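Local coordinates for protein allergen Bos d 2 (Bos taurus, PDB 4WFV) that probably carries pheromones or other small odorant molecules as a secreted lipocalin, and is a major allergen of cow dander, at residues K11-I19 with N37-I45; S94-V102 with M113-F123. All blocks are in the same frame, centred on the assembly; numbering follows the deposited sequence.

Contact 1 (K11-I19 with N37-I45); sequences KIPGEWRII and NYYRRIECI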
loop_
_atom_site.group_PDB
_atom_site.type_symbol
_atom_site.label_atom_id
_atom_site.label_comp_id
_atom_site.label_asym_id
_atom_site.label_seq_id
_atom_site.Cartn_x
_atom_site.Cartn_y
_atom_site.Cartn_z
ATOM N N LYS A 11 -14.853 1.334 -4.692
ATOM C CA LYS A 11 -13.873 2.419 -4.755
ATOM C C LYS A 11 -12.430 1.907 -4.797
ATOM O O LYS A 11 -11.497 2.694 -4.967
ATOM C CB LYS A 11 -14.064 3.387 -3.584
ATOM C CG LYS A 11 -15.472 3.981 -3.534
ATOM C CD LYS A 11 -15.639 4.986 -2.416
ATOM C CE LYS A 11 -17.074 5.485 -2.353
ATOM N NZ LYS A 11 -17.595 5.787 -3.713
ATOM N N ILE A 12 -12.248 0.596 -4.665
ATOM C CA ILE A 12 -10.898 0.024 -4.657
ATOM C C ILE A 12 -10.221 -0.006 -6.034
ATOM O O ILE A 12 -9.060 0.379 -6.155
ATOM C CB ILE A 12 -10.873 -1.370 -3.998
ATOM C CG1 ILE A 12 -11.226 -1.261 -2.504
ATOM C CG2 ILE A 12 -9.509 -2.047 -4.214
ATOM C CD1 ILE A 12 -11.536 -2.589 -1.842
ATOM N N PRO A 13 -10.923 -0.477 -7.078
ATOM C CA PRO A 13 -10.286 -0.537 -8.397
ATOM C C PRO A 13 -9.945 0.851 -8.904
ATOM O O PRO A 13 -10.626 1.825 -8.567
ATOM C CB PRO A 13 -11.371 -1.157 -9.288
ATOM C CG PRO A 13 -12.268 -1.879 -8.363
ATOM C CD PRO A 13 -12.271 -1.078 -7.094
ATOM N N GLY A 14 -8.893 0.942 -9.708
ATOM C CA GLY A 14 -8.559 2.199 -10.348
ATOM C C GLY A 14 -7.076 2.442 -10.497
ATOM O O GLY A 14 -6.256 1.602 -10.097
ATOM N N GLU A 15 -6.744 3.607 -11.053
ATOM C CA GLU A 15 -5.361 4.024 -11.310
ATOM C C GLU A 15 -4.747 4.846 -10.175
ATOM O O GLU A 15 -4.690 6.078 -10.233
ATOM C CB GLU A 15 -5.300 4.862 -12.588
ATOM C CG GLU A 15 -5.963 4.218 -13.784
ATOM C CD GLU A 15 -5.129 3.112 -14.377
ATOM O OE1 GLU A 15 -3.885 3.190 -14.277
ATOM O OE2 GLU A 15 -5.715 2.165 -14.943
ATOM N N TRP A 16 -4.231 4.169 -9.168
ATOM C CA TRP A 16 -3.753 4.843 -7.970
ATOM C C TRP A 16 -2.278 5.200 -8.062
ATOM O O TRP A 16 -1.509 4.532 -8.751
ATOM C CB TRP A 16 -3.922 3.918 -6.777
ATOM C CG TRP A 16 -5.344 3.596 -6.437
ATOM C CD1 TRP A 16 -6.034 2.469 -6.776
ATOM C CD2 TRP A 16 -6.235 4.399 -5.662
ATOM N NE1 TRP A 16 -7.315 2.532 -6.276
ATOM C CE2 TRP A 16 -7.461 3.705 -5.580
ATOM C CE3 TRP A 16 -6.122 5.648 -5.039
ATOM C CZ2 TRP A 16 -8.562 4.216 -4.895
ATOM C CZ3 TRP A 16 -7.217 6.152 -4.354
ATOM C CH2 TRP A 16 -8.425 5.439 -4.293
ATOM N N ARG A 17 -1.898 6.279 -7.390
ATOM C CA ARG A 17 -0.492 6.599 -7.144
ATOM C C ARG A 17 -0.240 6.424 -5.657
ATOM O O ARG A 17 -1.113 6.714 -4.845
ATOM C CB ARG A 17 -0.177 8.050 -7.519
ATOM C CG ARG A 17 -0.336 8.376 -8.993
ATOM C CD ARG A 17 0.076 9.811 -9.311
ATOM N NE ARG A 17 -0.292 10.166 -10.678
ATOM C CZ ARG A 17 -1.450 10.719 -11.019
ATOM N NH1 ARG A 17 -2.348 10.999 -10.089
ATOM N NH2 ARG A 17 -1.707 10.998 -12.291
ATOM N N ILE A 18 0.949 5.978 -5.290
ATOM C CA ILE A 18 1.287 5.943 -3.874
ATOM C C ILE A 18 1.914 7.258 -3.476
ATOM O O ILE A 18 2.840 7.743 -4.128
ATOM C CB ILE A 18 2.192 4.748 -3.510
ATOM C CG1 ILE A 18 2.389 4.661 -1.993
ATOM C CG2 ILE A 18 3.525 4.804 -4.245
ATOM C CD1 ILE A 18 2.804 3.265 -1.543
ATOM N N ILE A 19 1.376 7.860 -2.420
ATOM C CA ILE A 19 1.916 9.116 -1.916
ATOM C C ILE A 19 2.846 8.861 -0.734
ATOM O O ILE A 19 3.982 9.370 -0.714
ATOM C CB ILE A 19 0.798 10.089 -1.495
ATOM C CG1 ILE A 19 -0.282 10.176 -2.580
ATOM C CG2 ILE A 19 1.380 11.456 -1.158
ATOM C CD1 ILE A 19 0.246 10.590 -3.959
ATOM N N ASN A 37 6.930 0.235 -2.967
ATOM C CA ASN A 37 6.334 -0.214 -4.216
ATOM C C ASN A 37 5.497 0.904 -4.809
ATOM O O ASN A 37 4.611 1.454 -4.148
ATOM C CB ASN A 37 5.480 -1.460 -3.959
ATOM C CG ASN A 37 6.229 -2.525 -3.170
ATOM O OD1 ASN A 37 5.700 -3.090 -2.208
ATOM N ND2 ASN A 37 7.473 -2.785 -3.560
ATOM N N TYR A 38 5.793 1.249 -6.059
ATOM C CA TYR A 38 5.152 2.387 -6.703
ATOM C C TYR A 38 3.914 1.942 -7.473
ATOM O O TYR A 38 3.991 1.539 -8.643
ATOM C CB TYR A 38 6.154 3.129 -7.598
ATOM C CG TYR A 38 7.362 3.647 -6.844
ATOM C CD1 TYR A 38 7.289 4.805 -6.078
ATOM C CD2 TYR A 38 8.579 2.975 -6.897
ATOM C CE1 TYR A 38 8.406 5.290 -5.385
ATOM C CE2 TYR A 38 9.702 3.448 -6.208
ATOM C CZ TYR A 38 9.597 4.604 -5.457
ATOM O OH TYR A 38 10.695 5.084 -4.776
ATOM N N TYR A 39 2.769 2.044 -6.801
ATOM C CA TYR A 39 1.487 1.611 -7.349
ATOM C C TYR A 39 1.170 2.278 -8.665
ATOM O O TYR A 39 1.489 3.448 -8.874
ATOM C CB TYR A 39 0.360 1.958 -6.373
ATOM C CG TYR A 39 0.157 0.947 -5.267
ATOM C CD1 TYR A 39 1.056 0.849 -4.207
ATOM C CD2 TYR A 39 -0.943 0.098 -5.274
ATOM C CE1 TYR A 39 0.870 -0.070 -3.186
ATOM C CE2 TYR A 39 -1.142 -0.825 -4.253
ATOM C CZ TYR A 39 -0.238 -0.906 -3.215
ATOM O OH TYR A 39 -0.455 -1.841 -2.216
ATOM N N ARG A 40 0.526 1.520 -9.547
ATOM C CA ARG A 40 -0.033 2.080 -10.779
ATOM C C ARG A 40 -1.504 1.731 -10.943
ATOM O O ARG A 40 -2.291 2.558 -11.402
ATOM C CB ARG A 40 0.780 1.635 -12.005
ATOM C CG ARG A 40 2.201 2.205 -12.048
ATOM C CD ARG A 40 2.181 3.700 -12.327
ATOM N NE ARG A 40 3.509 4.278 -12.478
ATOM C CZ ARG A 40 4.242 4.774 -11.483
ATOM N NH1 ARG A 40 3.791 4.765 -10.229
ATOM N NH2 ARG A 40 5.423 5.315 -11.759
ATOM N N ARG A 41 -1.895 0.518 -10.566
ATOM C CA ARG A 41 -3.269 0.101 -10.822
ATOM C C ARG A 41 -3.690 -1.038 -9.920
ATOM O O ARG A 41 -2.890 -1.929 -9.621
ATOM C CB ARG A 41 -3.420 -0.327 -12.284
ATOM C CG ARG A 41 -4.854 -0.608 -12.704
ATOM C CD ARG A 41 -4.915 -0.923 -14.196
ATOM N NE ARG A 41 -6.280 -1.166 -14.654
ATOM C CZ ARG A 41 -6.595 -1.546 -15.889
ATOM N NH1 ARG A 41 -5.640 -1.726 -16.791
ATOM N NH2 ARG A 41 -7.864 -1.749 -16.222
ATOM N N ILE A 42 -4.948 -1.000 -9.487
ATOM C CA ILE A 42 -5.552 -2.094 -8.740
ATOM C C ILE A 42 -6.826 -2.462 -9.478
ATOM O O ILE A 42 -7.581 -1.583 -9.894
ATOM C CB ILE A 42 -5.907 -1.687 -7.294
ATOM C CG1 ILE A 42 -4.659 -1.217 -6.535
ATOM C CG2 ILE A 42 -6.565 -2.846 -6.557
ATOM C CD1 ILE A 42 -4.966 -0.695 -5.131
ATOM N N GLU A 43 -7.055 -3.756 -9.659
ATOM C CA GLU A 43 -8.333 -4.219 -10.178
ATOM C C GLU A 43 -8.891 -5.319 -9.280
ATOM O O GLU A 43 -8.140 -6.056 -8.640
ATOM C CB GLU A 43 -8.181 -4.712 -11.617
ATOM C CG GLU A 43 -7.760 -3.625 -12.599
ATOM C CD GLU A 43 -8.804 -2.524 -12.760
ATOM O OE1 GLU A 43 -9.996 -2.758 -12.460
ATOM O OE2 GLU A 43 -8.429 -1.412 -13.182
ATOM N N CYS A 44 -10.213 -5.416 -9.219
ATOM C CA CYS A 44 -10.859 -6.484 -8.470
ATOM C C CYS A 44 -11.129 -7.659 -9.397
ATOM O O CYS A 44 -11.450 -7.476 -10.570
ATOM C CB CYS A 44 -12.168 -6.004 -7.829
ATOM S SG CYS A 44 -12.001 -5.060 -6.273
ATOM N N ILE A 45 -10.977 -8.864 -8.863
ATOM C CA ILE A 45 -11.293 -10.088 -9.591
ATOM C C ILE A 45 -12.413 -10.801 -8.843
ATOM O O ILE A 45 -12.385 -10.892 -7.623
ATOM C CB ILE A 45 -10.065 -11.001 -9.692
ATOM C CG1 ILE A 45 -8.947 -10.290 -10.452
ATOM C CG2 ILE A 45 -10.426 -12.325 -10.359
ATOM C CD1 ILE A 45 -7.612 -11.001 -10.393
#
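Ile-12 opens the contact by laying its CG2 methyl on CG2 of Ile-42, 3.8 Å away, while its carbonyl turns back to serve its own segment: Ile-12 O accepts from Trp-16 NE1 at 2.8 Å, lying close to the indole plane and so helping to fix the rotation of that ring. Next, Pro-13 rests the CG edge of its ring against the sulfur of Cys-44, which is joined to Cys-48 in a disulfide. Gly-14 then makes the one true bridge to the opposing strand, an antiparallel hydrogen-bonded pair in which Gly-14 N gives to Ile-42 O (2.9 Å) and Ile-42 N returns the bond to Gly-14 O (3.0 Å). Its phi of 145° is a value that glycine tolerates far more easily than other residues. Gly-14, Glu-15 and Trp-16 form the Gly-X-Trp signature of the lipocalins, where the chain crosses the closed end of the calyx and leads into the first barrel strand. Glu-15, its chain bent at chi2 (-76°), brings OE2 above one face of the Arg-41 guanidinium, 3.4 Å from NE; no N-H points at it, and the attraction is one of charge alone. The in-plane partner of Arg-41 is instead Glu-43, in a salt bridge with Arg-41 NE 2.6 Å from Glu-43 OE2, so two carboxylates share one arginine. Trp-16 meets the CD1 methyl of Ile-42 through its own CD1 (3.7 Å), and Lys-119 makes a cation-pi contact with the indole. Across from it, Arg-40 and Arg-41 both face Thr-54 in a classic beta bulge. From Arg-17 onward the backbone pairs with strand 110-118. Ile-18, with CG1 anti to the backbone N (chi1 -174°), still reaches back, bringing CD1 to 4.0 Å from CD1 of Tyr-39.

Contact 2 (S94-V102 with M113-F123); sequences SENMLVTYV and MTEGLAKGTSF
Leu-98 and Leu-117, Thr-100 and Glu-115, and Val-102 and Met-113 form three hydrogen-bonded antiparallel pairs, each closed by two backbone bonds; that from Val-102 N to Met-113 O, 2.8 Å long, is almost straight at 176°. A further bond, Lys-119 N to Asn-96 O (3.0 Å), extends the ladder beyond the strand end. The pairing is that of a beta hairpin, made of adjacent strands in the lipocalin barrel.

Among side chains the polar link is Thr-100 OG1, which donates to Glu-115 OE1 at 2.8 Å on the anti lone pair, away from the other carboxylate oxygen. A chi1 of 67° sets this hydroxyl between the backbone N and the carbonyl carbon, facing the glutamate.

Apolar contacts share that face: Leu-98 CD2 lies 4.0 Å from Leu-117 CD1, and Val-102 CB 3.6 Å from Met-113 CG, each pair side by side and pointing the same way.

On the other face, which helix 125-137 packs against, the extended Met-97 crosses Phe-123 in a Met-aromatic contact. Its CE methyl sits over the ring, 4.2 Å from the centroid, with SD above the same ring.

Glu-115 OE1 is also hydrogen-bonded to Tyr-39 OH, so two hydroxyls meet one buried oxygen, an arrangement that would be expected to ease the cost of placing a carboxylate among apolar neighbours.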
loop_
_atom_site.group_PDB
_atom_site.type_symbol
_atom_site.label_atom_id
_atom_site.label_comp_id
_atom_site.label_asym_id
_atom_site.label_seq_id
_atom_site.Cartn_x
_atom_site.Cartn_y
_atom_site.Cartn_z
ATOM N N SER A 94 -11.916 5.937 -0.380
ATOM C CA SER A 94 -12.853 6.972 -0.795
ATOM C C SER A 94 -12.624 7.202 -2.276
ATOM O O SER A 94 -11.847 6.490 -2.916
ATOM C CB SER A 94 -12.598 8.268 -0.025
ATOM O OG SER A 94 -11.358 8.846 -0.407
ATOM N N GLU A 95 -13.299 8.203 -2.829
ATOM C CA GLU A 95 -13.118 8.518 -4.234
ATOM C C GLU A 95 -11.667 8.887 -4.558
ATOM O O GLU A 95 -11.178 8.582 -5.647
ATOM C CB GLU A 95 -14.067 9.645 -4.658
ATOM C CG GLU A 95 -15.510 9.196 -4.861
ATOM C CD GLU A 95 -15.653 8.208 -6.003
ATOM O OE1 GLU A 95 -14.847 8.276 -6.955
ATOM O OE2 GLU A 95 -16.568 7.360 -5.947
ATOM N N ASN A 96 -10.977 9.514 -3.608
ATOM C CA ASN A 96 -9.659 10.079 -3.894
ATOM C C ASN A 96 -8.483 9.481 -3.132
ATOM O O ASN A 96 -7.332 9.835 -3.399
ATOM C CB ASN A 96 -9.675 11.592 -3.666
ATOM C CG ASN A 96 -10.614 12.311 -4.614
ATOM O OD1 ASN A 96 -11.488 13.061 -4.186
ATOM N ND2 ASN A 96 -10.444 12.072 -5.912
ATOM N N MET A 97 -8.769 8.575 -2.201
ATOM C CA MET A 97 -7.762 8.108 -1.255
ATOM C C MET A 97 -7.983 6.648 -0.883
ATOM O O MET A 97 -9.128 6.198 -0.753
ATOM C CB MET A 97 -7.846 8.992 -0.016
ATOM C CG MET A 97 -6.974 8.621 1.122
ATOM S SD MET A 97 -7.355 9.712 2.525
ATOM C CE MET A 97 -6.058 9.124 3.602
ATOM N N LEU A 98 -6.896 5.902 -0.713
ATOM C CA LEU A 98 -6.997 4.510 -0.308
ATOM C C LEU A 98 -5.849 4.241 0.645
ATOM O O LEU A 98 -4.710 4.624 0.366
ATOM C CB LEU A 98 -6.912 3.579 -1.529
ATOM C CG LEU A 98 -7.218 2.083 -1.314
ATOM C CD1 LEU A 98 -7.605 1.409 -2.635
ATOM C CD2 LEU A 98 -6.048 1.358 -0.665
ATOM N N VAL A 99 -6.140 3.613 1.782
ATOM C CA VAL A 99 -5.083 3.266 2.737
ATOM C C VAL A 99 -5.069 1.761 2.957
ATOM O O VAL A 99 -6.107 1.163 3.245
ATOM C CB VAL A 99 -5.253 3.984 4.094
ATOM C CG1 VAL A 99 -4.091 3.640 5.020
ATOM C CG2 VAL A 99 -5.310 5.499 3.905
ATOM N N THR A 100 -3.894 1.157 2.811
ATOM C CA THR A 100 -3.699 -0.257 3.104
ATOM C C THR A 100 -2.947 -0.410 4.409
ATOM O O THR A 100 -2.174 0.468 4.803
ATOM C CB THR A 100 -2.869 -0.977 2.023
ATOM O OG1 THR A 100 -1.525 -0.470 2.037
ATOM C CG2 THR A 100 -3.484 -0.790 0.649
ATOM N N TYR A 101 -3.183 -1.536 5.079
ATOM C CA TYR A 101 -2.396 -1.942 6.227
ATOM C C TYR A 101 -1.821 -3.309 5.900
ATOM O O TYR A 101 -2.555 -4.237 5.570
ATOM C CB TYR A 101 -3.244 -2.003 7.502
ATOM C CG TYR A 101 -2.507 -2.628 8.664
ATOM C CD1 TYR A 101 -1.420 -1.986 9.254
ATOM C CD2 TYR A 101 -2.871 -3.877 9.153
ATOM C CE1 TYR A 101 -0.728 -2.560 10.309
ATOM C CE2 TYR A 101 -2.176 -4.464 10.217
ATOM C CZ TYR A 101 -1.109 -3.795 10.783
ATOM O OH TYR A 101 -0.413 -4.362 11.827
ATOM N N VAL A 102 -0.503 -3.416 5.961
ATOM C CA VAL A 102 0.195 -4.628 5.575
ATOM C C VAL A 102 0.991 -5.163 6.751
ATOM O O VAL A 102 1.669 -4.398 7.450
ATOM C CB VAL A 102 1.152 -4.330 4.407
ATOM C CG1 VAL A 102 2.079 -5.510 4.137
ATOM C CG2 VAL A 102 0.361 -3.929 3.162
ATOM N N MET A 113 3.086 -2.082 8.393
ATOM C CA MET A 113 3.215 -0.902 7.542
ATOM C C MET A 113 1.880 -0.471 6.951
ATOM O O MET A 113 0.899 -1.212 6.939
ATOM C CB MET A 113 4.247 -1.137 6.434
ATOM C CG MET A 113 3.835 -2.156 5.416
ATOM S SD MET A 113 5.018 -2.264 4.054
ATOM C CE MET A 113 4.648 -0.816 3.078
ATOM N N THR A 114 1.854 0.769 6.491
ATOM C CA THR A 114 0.704 1.242 5.736
ATOM C C THR A 114 1.162 1.904 4.464
ATOM O O THR A 114 2.327 2.301 4.337
ATOM C CB THR A 114 -0.118 2.286 6.516
ATOM O OG1 THR A 114 0.722 3.405 6.822
ATOM C CG2 THR A 114 -0.724 1.677 7.804
ATOM N N GLU A 115 0.226 2.015 3.526
ATOM C CA GLU A 115 0.445 2.747 2.288
ATOM C C GLU A 115 -0.712 3.705 2.081
ATOM O O GLU A 115 -1.890 3.339 2.278
ATOM C CB GLU A 115 0.532 1.782 1.105
ATOM C CG GLU A 115 1.707 0.822 1.240
ATOM C CD GLU A 115 1.623 -0.359 0.303
ATOM O OE1 GLU A 115 0.533 -0.931 0.156
ATOM O OE2 GLU A 115 2.665 -0.707 -0.290
ATOM N N GLY A 116 -0.390 4.937 1.708
ATOM C CA GLY A 116 -1.396 5.955 1.440
ATOM C C GLY A 116 -1.398 6.284 -0.036
ATOM O O GLY A 116 -0.426 6.843 -0.550
ATOM N N LEU A 117 -2.486 5.932 -0.711
ATOM C CA LEU A 117 -2.599 6.074 -2.154
ATOM C C LEU A 117 -3.582 7.200 -2.463
ATOM O O LEU A 117 -4.500 7.451 -1.683
ATOM C CB LEU A 117 -3.114 4.778 -2.778
ATOM C CG LEU A 117 -2.546 3.429 -2.352
ATOM C CD1 LEU A 117 -3.156 2.310 -3.204
ATOM C CD2 LEU A 117 -1.054 3.411 -2.505
ATOM N N ALA A 118 -3.385 7.865 -3.595
ATOM C CA ALA A 118 -4.287 8.933 -4.030
ATOM C C ALA A 118 -4.557 8.872 -5.519
ATOM O O ALA A 118 -3.766 8.328 -6.286
ATOM C CB ALA A 118 -3.716 10.288 -3.690
ATOM N N LYS A 119 -5.668 9.480 -5.922
ATOM C CA LYS A 119 -5.946 9.712 -7.339
ATOM C C LYS A 119 -5.117 10.868 -7.892
ATOM O O LYS A 119 -4.893 10.964 -9.101
ATOM C CB LYS A 119 -7.427 10.022 -7.541
ATOM C CG LYS A 119 -8.329 8.885 -7.184
ATOM C CD LYS A 119 -7.960 7.661 -7.987
ATOM C CE LYS A 119 -9.077 6.669 -7.937
ATOM N NZ LYS A 119 -8.779 5.436 -8.701
ATOM N N GLY A 120 -4.682 11.757 -7.008
ATOM C CA GLY A 120 -3.829 12.863 -7.395
ATOM C C GLY A 120 -2.375 12.583 -7.071
ATOM O O GLY A 120 -1.895 11.468 -7.221
ATOM N N THR A 121 -1.676 13.611 -6.611
ATOM C CA THR A 121 -0.250 13.493 -6.332
ATOM C C THR A 121 0.107 13.885 -4.903
ATOM O O THR A 121 1.284 14.020 -4.560
ATOM C CB THR A 121 0.578 14.372 -7.276
ATOM O OG1 THR A 121 0.181 15.741 -7.134
ATOM C CG2 THR A 121 0.408 13.938 -8.728
ATOM N N SER A 122 -0.910 14.092 -4.074
ATOM C CA SER A 122 -0.692 14.555 -2.713
ATOM C C SER A 122 -1.933 14.270 -1.878
ATOM O O SER A 122 -2.991 13.954 -2.408
ATOM C CB SER A 122 -0.408 16.057 -2.707
ATOM O OG SER A 122 -1.548 16.768 -3.164
ATOM N N PHE A 123 -1.762 14.342 -0.565
ATOM C CA PHE A 123 -2.876 14.365 0.370
ATOM C C PHE A 123 -3.074 15.804 0.854
ATOM O O PHE A 123 -2.103 16.502 1.182
ATOM C CB PHE A 123 -2.547 13.511 1.597
ATOM C CG PHE A 123 -2.716 12.025 1.403
ATOM C CD1 PHE A 123 -3.255 11.492 0.249
ATOM C CD2 PHE A 123 -2.347 11.167 2.421
ATOM C CE1 PHE A 123 -3.397 10.101 0.111
ATOM C CE2 PHE A 123 -2.494 9.792 2.299
ATOM C CZ PHE A 123 -3.025 9.262 1.133
#

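In the fold
From the N terminus, the chain first passes across one end of the barrel, and contact 1 closes a loop of 17 residues when strand 38-45 returns to 11-19. The sheet then runs through its successive strands before contact 2 closes a shorter loop, the hairpin of 97-105 and 110-118. The two closures follow in series; neither encloses the other. Their centres lie about 9 Å apart, and strand 17-23, beginning within contact 1, is the sheet neighbour of strand 110-118: Ile-19 N meets Gly-116 O at 2.8 Å, probably in a hydrogen bond. Together they tie the barrel-end crossing, an outermost strand and the hairpin 97-105/110-118 into one calyx.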